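Local coordinates for PPC domain-containing protein (Pyrococcus horikoshii, PDB 2DT4) that is of unknown function but belongs to the plant- and prokaryote-conserved (PPC) domain family and assembles as a trimer of identical subunits, at residues Glu33-Ala38 and Leu118-Gly123; Ile43-Asn48 and Ser69-Ser74; Val79-Gly84 and Lys125-Pro130. All coordinates share one frame; numbering follows the deposited sequence.

Contact 1 of 3, residues Glu33-Ala38 and Leu118-Gly123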
# COMPACT_ATOMS: atom_id res chain seq x y z
N GLU A 33 3.44 -20.71 10.96
CA GLU A 33 2.06 -20.91 10.51
C GLU A 33 1.94 -21.86 9.32
O GLU A 33 0.83 -22.19 8.90
CB GLU A 33 1.46 -19.56 10.11
CG GLU A 33 1.30 -18.60 11.26
CD GLU A 33 0.25 -19.06 12.24
OE1 GLU A 33 0.62 -19.27 13.41
OE2 GLU A 33 -0.92 -19.29 11.86
N GLY A 34 3.05 -22.25 8.73
CA GLY A 34 3.00 -23.03 7.50
C GLY A 34 2.45 -22.23 6.32
O GLY A 34 1.70 -22.76 5.48
N ILE A 35 2.81 -20.95 6.25
CA ILE A 35 2.44 -20.11 5.12
C ILE A 35 3.55 -20.12 4.09
O ILE A 35 4.73 -19.90 4.42
CB ILE A 35 2.16 -18.65 5.59
CG1 ILE A 35 0.94 -18.59 6.51
CG2 ILE A 35 1.98 -17.67 4.39
CD1 ILE A 35 0.83 -17.29 7.34
N GLU A 36 3.18 -20.35 2.85
CA GLU A 36 4.12 -20.37 1.75
C GLU A 36 3.97 -19.15 0.85
O GLU A 36 4.98 -18.65 0.32
CB GLU A 36 3.91 -21.62 0.89
CG GLU A 36 4.26 -22.93 1.56
CD GLU A 36 4.64 -24.02 0.56
OE1 GLU A 36 3.93 -24.16 -0.45
OE2 GLU A 36 5.66 -24.71 0.81
N THR A 37 2.72 -18.71 0.62
CA THR A 37 2.44 -17.58 -0.25
C THR A 37 1.53 -16.58 0.46
O THR A 37 0.53 -16.96 1.01
CB THR A 37 1.75 -18.05 -1.55
OG1 THR A 37 2.53 -19.10 -2.17
CG2 THR A 37 1.64 -16.91 -2.56
N ALA A 38 1.86 -15.29 0.38
CA ALA A 38 1.04 -14.26 1.00
C ALA A 38 1.36 -12.90 0.42
O ALA A 38 2.38 -12.70 -0.24
CB ALA A 38 1.30 -14.21 2.49
N LEU A 118 -1.32 -9.43 6.78
CA LEU A 118 -0.81 -10.54 5.99
C LEU A 118 -1.95 -11.40 5.51
O LEU A 118 -2.78 -11.83 6.32
CB LEU A 118 0.19 -11.35 6.79
CG LEU A 118 0.92 -12.40 5.99
CD1 LEU A 118 2.28 -12.65 6.60
CD2 LEU A 118 0.16 -13.74 5.90
N GLN A 119 -2.04 -11.63 4.20
CA GLN A 119 -3.11 -12.42 3.61
C GLN A 119 -2.47 -13.59 2.87
O GLN A 119 -1.83 -13.41 1.82
CB GLN A 119 -3.98 -11.58 2.65
CG GLN A 119 -5.01 -12.39 1.87
CD GLN A 119 -6.00 -13.05 2.82
OE1 GLN A 119 -6.05 -14.30 2.92
NE2 GLN A 119 -6.74 -12.25 3.54
N GLU A 120 -2.73 -14.79 3.39
CA GLU A 120 -2.23 -15.99 2.76
C GLU A 120 -3.02 -16.26 1.49
O GLU A 120 -4.21 -15.99 1.45
CB GLU A 120 -2.42 -17.18 3.73
CG GLU A 120 -2.04 -18.52 3.16
CD GLU A 120 -2.32 -19.66 4.09
OE1 GLU A 120 -1.50 -20.61 4.08
OE2 GLU A 120 -3.35 -19.62 4.82
N LEU A 121 -2.34 -16.77 0.47
CA LEU A 121 -2.95 -17.19 -0.79
C LEU A 121 -2.66 -18.67 -1.04
O LEU A 121 -1.56 -19.14 -0.74
CB LEU A 121 -2.34 -16.38 -1.93
CG LEU A 121 -2.54 -14.86 -1.85
CD1 LEU A 121 -1.91 -14.19 -3.06
CD2 LEU A 121 -4.02 -14.43 -1.68
N LYS A 122 -3.68 -19.39 -1.54
CA LYS A 122 -3.61 -20.83 -1.74
C LYS A 122 -3.85 -21.12 -3.21
O LYS A 122 -4.74 -20.57 -3.84
CB LYS A 122 -4.68 -21.56 -0.92
CG LYS A 122 -4.73 -21.28 0.57
CD LYS A 122 -3.63 -21.96 1.27
CE LYS A 122 -4.04 -22.32 2.70
NZ LYS A 122 -3.01 -22.97 3.50
N GLY A 123 -3.05 -22.00 -3.77
CA GLY A 123 -3.23 -22.37 -5.15
C GLY A 123 -1.99 -22.95 -5.76
O GLY A 123 -1.21 -23.67 -5.13
O HOH W 1 0.43 -21.07 2.30
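L118 meets A38 and I35 through a single methyl. Its CD2 lies 3.6 Å from A38 CB and 3.9 Å from I35 CD1. The I35 and L118 side chains run past one another, pointing opposite ways, and F29 and C30 pack on both. At Q119 the backbone does the touching: its O is 3.1 Å from A38 CA, a CA-H...O contact. E120 and A38 form an antiparallel non-hydrogen-bonded pair. After G34 closes helix 22-33 in a Schellman motif, the chain here enters strand 38-46 beside strand 114-123. The extended E120 side chain brings OE1 beside I35 CG1. A water donates to E120 OE1 at 2.7 Å and accepts from E36 N at 2.9 Å. L121 N gives a nearly straight bond to T37 O (2.9 Å, 172°). The L121 and T37 side chains cross at about a right angle, with L13 of the second subunit packed on both. K122 NZ turns back to E120 OE1 at 2.9 Å, a salt bridge arriving from above the carboxylate plane. R10 holds OE2 by another. With a cation at each oxygen, E120 is likely to stay ionised, and through the water it grips the loop that follows the helix.

Contact 2 of 3, residues Ile43-Asn48 and Ser69-Ser74; sequences IGTLKN and SYELIS. With GOL (glycerol), chain B.
T45 and E71 form an antiparallel non-hydrogen-bonded pair and share a bound glycerol, probably from the crystallisation liquor. Glycerol O1 donates to E71 OE1 at 2.7 Å and also lies close to T45 OG1, though that contact is too short to be trusted. Beside this pair, S69 OG rests against the extended K47 chain, 3.4 Å from K47 CE. The opposite face carries L46 and L72, which meet at 4.0 Å between L46 CG and L72 CG. Backbone bonds fix the register: Y70 N to L46 O is 2.9 Å with an angle of 175°, and L72 N to G44 O is 2.8 Å. Further out, Y61 and H89 of the third subunit also bind the glycerol. The backbone N of F54 of that subunit bonds to E71 OE1, and its E56 forms a salt bridge with K47. An alanine in place of E71 would probably leave glycerol O1 and that F54 N without their acceptor. Strand 38-46 runs here between strands 69-82 and 114-123. L72 packs on V92 and L94 of strand 85-95, and I73 and S74 form a classic beta bulge opposite S93.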
# COMPACT_ATOMS: atom_id res chain seq x y z
N ILE A 43 2.58 -0.53 8.30
CA ILE A 43 3.07 0.77 8.74
C ILE A 43 3.74 0.63 10.09
O ILE A 43 3.65 -0.40 10.77
CB ILE A 43 1.90 1.80 8.84
CG1 ILE A 43 0.82 1.36 9.83
CG2 ILE A 43 1.28 2.08 7.43
CD1 ILE A 43 -0.29 2.40 10.06
N GLY A 44 4.38 1.70 10.50
CA GLY A 44 4.96 1.79 11.83
C GLY A 44 6.15 2.71 11.83
O GLY A 44 6.06 3.81 11.29
N THR A 45 7.22 2.27 12.50
CA THR A 45 8.51 2.97 12.57
C THR A 45 9.63 1.93 12.62
O THR A 45 9.57 0.97 13.40
CB THR A 45 8.57 3.84 13.81
OG1 THR A 45 7.85 5.06 13.55
CG2 THR A 45 9.97 4.34 14.06
N LEU A 46 10.65 2.13 11.79
CA LEU A 46 11.86 1.32 11.83
C LEU A 46 13.04 2.12 12.30
O LEU A 46 13.11 3.34 12.09
CB LEU A 46 12.16 0.76 10.43
CG LEU A 46 11.08 -0.13 9.82
CD1 LEU A 46 11.54 -0.56 8.39
CD2 LEU A 46 10.70 -1.31 10.70
N LYS A 47 14.01 1.44 12.90
CA LYS A 47 15.27 2.05 13.31
C LYS A 47 16.43 1.51 12.50
O LYS A 47 16.53 0.31 12.27
CB LYS A 47 15.50 1.79 14.80
CG LYS A 47 14.53 2.59 15.68
CD LYS A 47 14.79 2.52 17.17
CE LYS A 47 13.80 3.36 17.94
NZ LYS A 47 14.01 3.30 19.43
N ASN A 48 17.31 2.42 12.05
CA ASN A 48 18.43 2.09 11.20
C ASN A 48 18.07 1.18 10.01
O ASN A 48 18.75 0.16 9.79
CB ASN A 48 19.55 1.49 12.02
CG ASN A 48 19.79 2.26 13.32
OD1 ASN A 48 20.04 3.46 13.32
ND2 ASN A 48 19.70 1.55 14.45
N SER A 69 15.46 6.71 13.70
CA SER A 69 14.07 6.33 13.51
C SER A 69 13.50 6.97 12.24
O SER A 69 13.66 8.16 12.01
CB SER A 69 13.23 6.76 14.71
OG SER A 69 13.64 6.02 15.85
N TYR A 70 12.86 6.14 11.44
CA TYR A 70 12.11 6.58 10.29
C TYR A 70 10.68 6.09 10.40
O TYR A 70 10.45 4.90 10.73
CB TYR A 70 12.74 6.04 9.00
CG TYR A 70 13.95 6.80 8.52
CD1 TYR A 70 15.21 6.65 9.12
CD2 TYR A 70 13.84 7.67 7.44
CE1 TYR A 70 16.33 7.37 8.65
CE2 TYR A 70 14.93 8.39 6.97
CZ TYR A 70 16.16 8.25 7.59
OH TYR A 70 17.25 8.97 7.12
N GLU A 71 9.72 6.95 10.09
CA GLU A 71 8.33 6.51 9.99
C GLU A 71 8.21 5.53 8.80
O GLU A 71 8.66 5.82 7.67
CB GLU A 71 7.35 7.69 9.84
CG GLU A 71 7.30 8.61 11.05
CD GLU A 71 6.58 8.03 12.26
OE1 GLU A 71 6.88 8.43 13.41
OE2 GLU A 71 5.67 7.19 12.11
N LEU A 72 7.63 4.37 9.06
CA LEU A 72 7.39 3.37 8.04
C LEU A 72 6.06 3.73 7.40
O LEU A 72 5.00 3.38 7.89
CB LEU A 72 7.37 1.98 8.70
CG LEU A 72 7.71 0.68 7.92
CD1 LEU A 72 6.95 -0.54 8.39
CD2 LEU A 72 7.99 0.74 6.43
N ILE A 73 6.13 4.50 6.32
CA ILE A 73 4.97 5.07 5.67
C ILE A 73 4.23 4.01 4.87
O ILE A 73 3.01 3.90 4.94
CB ILE A 73 5.38 6.25 4.78
CG1 ILE A 73 5.92 7.40 5.63
CG2 ILE A 73 4.25 6.65 3.78
CD1 ILE A 73 6.64 8.46 4.85
N SER A 74 5.00 3.16 4.20
CA SER A 74 4.43 2.02 3.51
C SER A 74 5.39 0.88 3.51
O SER A 74 6.55 1.11 3.30
CB SER A 74 4.06 2.36 2.06
OG SER A 74 5.18 2.67 1.26
C1 GOL B . 5.43 5.94 15.71
O1 GOL B . 6.66 6.43 15.25
C2 GOL B . 4.53 5.52 14.54
O2 GOL B . 3.88 6.62 13.92
C3 GOL B . 3.49 4.57 15.14
O3 GOL B . 2.88 3.77 14.16

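Contact 3 of 3, residues Val79-Gly84 and Lys125-Pro130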
# COMPACT_ATOMS: atom_id res chain seq x y z
N VAL A 79 5.18 -12.84 0.26
CA VAL A 79 5.87 -14.04 0.73
C VAL A 79 5.66 -15.11 -0.33
O VAL A 79 4.56 -15.27 -0.87
CB VAL A 79 5.33 -14.53 2.10
CG1 VAL A 79 6.16 -15.72 2.59
CG2 VAL A 79 5.35 -13.43 3.16
N SER A 80 6.74 -15.81 -0.68
CA SER A 80 6.66 -16.89 -1.65
C SER A 80 7.81 -17.84 -1.43
O SER A 80 8.79 -17.50 -0.82
CB SER A 80 6.60 -16.37 -3.09
OG SER A 80 7.73 -15.62 -3.45
N LEU A 81 7.65 -19.06 -1.90
CA LEU A 81 8.70 -20.06 -1.77
C LEU A 81 9.97 -19.68 -2.52
O LEU A 81 9.92 -19.26 -3.67
CB LEU A 81 8.17 -21.39 -2.32
CG LEU A 81 9.02 -22.64 -2.37
CD1 LEU A 81 9.31 -23.16 -0.98
CD2 LEU A 81 8.28 -23.71 -3.18
N LYS A 82 11.11 -19.81 -1.86
CA LYS A 82 12.41 -19.68 -2.50
C LYS A 82 13.33 -20.71 -1.84
O LYS A 82 13.48 -20.72 -0.61
CB LYS A 82 13.02 -18.29 -2.35
CG LYS A 82 14.37 -18.07 -3.04
CD LYS A 82 14.90 -16.71 -2.73
CE LYS A 82 16.25 -16.39 -3.36
NZ LYS A 82 16.66 -15.00 -2.92
N ASP A 83 13.91 -21.57 -2.68
CA ASP A 83 14.78 -22.63 -2.21
C ASP A 83 14.16 -23.42 -1.03
O ASP A 83 14.84 -23.71 -0.04
CB ASP A 83 16.14 -22.03 -1.82
CG ASP A 83 16.78 -21.21 -2.96
OD1 ASP A 83 16.65 -21.58 -4.15
OD2 ASP A 83 17.45 -20.17 -2.75
N GLY A 84 12.86 -23.68 -1.09
CA GLY A 84 12.21 -24.56 -0.13
C GLY A 84 11.63 -23.92 1.12
O GLY A 84 11.08 -24.61 1.98
N LYS A 125 1.66 -23.27 -7.75
CA LYS A 125 2.99 -22.90 -7.36
C LYS A 125 3.29 -21.50 -7.87
O LYS A 125 2.88 -21.10 -8.98
CB LYS A 125 3.99 -23.90 -7.91
CG LYS A 125 3.93 -25.20 -7.13
CD LYS A 125 4.99 -26.17 -7.57
CE LYS A 125 4.72 -27.55 -7.02
NZ LYS A 125 5.32 -28.56 -7.94
N ILE A 126 4.06 -20.80 -7.04
CA ILE A 126 4.51 -19.45 -7.34
C ILE A 126 5.84 -19.32 -6.60
O ILE A 126 5.90 -19.05 -5.41
CB ILE A 126 3.47 -18.33 -7.00
CG1 ILE A 126 3.96 -16.95 -7.41
CG2 ILE A 126 3.06 -18.35 -5.55
CD1 ILE A 126 2.89 -15.89 -7.29
N GLU A 127 6.91 -19.70 -7.29
CA GLU A 127 8.22 -19.82 -6.65
C GLU A 127 9.29 -18.91 -7.25
O GLU A 127 9.34 -18.74 -8.49
CB GLU A 127 8.61 -21.29 -6.87
CG GLU A 127 9.92 -21.72 -6.23
CD GLU A 127 10.14 -23.23 -6.27
OE1 GLU A 127 9.23 -24.00 -6.74
OE2 GLU A 127 11.24 -23.63 -5.84
N ARG A 128 10.12 -18.32 -6.38
CA ARG A 128 11.22 -17.48 -6.84
C ARG A 128 12.39 -18.35 -7.25
O ARG A 128 12.89 -19.16 -6.46
CB ARG A 128 11.70 -16.53 -5.76
CG ARG A 128 10.73 -15.45 -5.39
CD ARG A 128 11.30 -14.40 -4.46
NE ARG A 128 10.28 -13.39 -4.17
CZ ARG A 128 9.91 -12.42 -5.01
NH1 ARG A 128 8.91 -11.62 -4.66
NH2 ARG A 128 10.49 -12.24 -6.18
N LYS A 129 12.80 -18.22 -8.50
CA LYS A 129 13.95 -18.97 -9.01
C LYS A 129 14.91 -18.01 -9.66
O LYS A 129 14.52 -16.94 -10.13
CB LYS A 129 13.50 -20.05 -10.00
CG LYS A 129 12.59 -21.09 -9.39
CD LYS A 129 12.17 -22.17 -10.36
CE LYS A 129 11.12 -23.10 -9.78
NZ LYS A 129 10.34 -23.87 -10.80
N PRO A 130 16.18 -18.39 -9.73
CA PRO A 130 17.17 -17.52 -10.37
C PRO A 130 16.84 -17.13 -11.81
O PRO A 130 16.23 -17.92 -12.56
CB PRO A 130 18.44 -18.37 -10.34
CG PRO A 130 18.24 -19.28 -9.20
CD PRO A 130 16.79 -19.63 -9.22
O HOH W 2 8.45 -13.35 -1.87
O HOH W 3 4.97 -19.75 -2.98
O HOH W 4 13.17 -21.75 -5.50
O HOH W 5 16.16 -19.06 -5.95
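The R128 guanidinium is approached obliquely by S80 OG, which stands 3.5 Å from R128 NE. At the edge, in the plane of the group, a water accepts from R128 NE at 2.9 Å. The same water is hydrogen-bonded to S80 OG. The motif is a short, weakly bonded parallel strand, 127-128, laid beside the end of strand 69-82 in the mixed sheet. The rest of the guanidinium is held from outside: NH1 by N78 and by a salt bridge to E115 of the second subunit, NH2 by the backbone O of A136. W138 and F87 pack against R128, and W138 NE1 bonds to S80 OG. One direct hydrogen bond joins the two segments, from R128 N to L81 O. It is 2.9 Å long, with an angle of 162° at the hydrogen.

On one side of the pairing, L81 and E127 run alongside each other in one direction. L81 CD2 sits 3.6 Å from the carboxyl carbon CD of E127. Both side chains leave with CG anti to the backbone N (chi1 178° for L81). On the other side K82 and R128 cross obliquely, CB to CB at 4.1 Å. Their charged ends are not in contact, and K82 makes a cation-pi interaction with F87.

Water supplies much of the remaining bonding. One molecule accepts from L81 N at 3.0 Å and donates to I126 O at 2.7 Å, bridging the two backbones where they have no direct bond. Another accepts from D83 N, donates to R128 O, and gives its second hydrogen to E127 OE2, 2.7 Å from the water oxygen.

All three contacts reach the same mixed sheet. Contacts 1 and 3 are neighbours, with centres about 12 Å apart. They touch directly: A38 O and V79 N are 2.8 Å apart, a probable hydrogen bond between strands 38-46 and 69-82, and T37 OG1 packs on I126 CG2 at 3.5 Å. Both also meet L13 of the second subunit. Contact 2 lies on the other side of the chain's centre, its centre about 25 Å from that of contact 1 and about 27 Å from that of contact 3. It pairs the same two strands at their other ends, late in 38-46 and early in 69-82. It alone of the three holds the glycerol, at an interface with the third subunit.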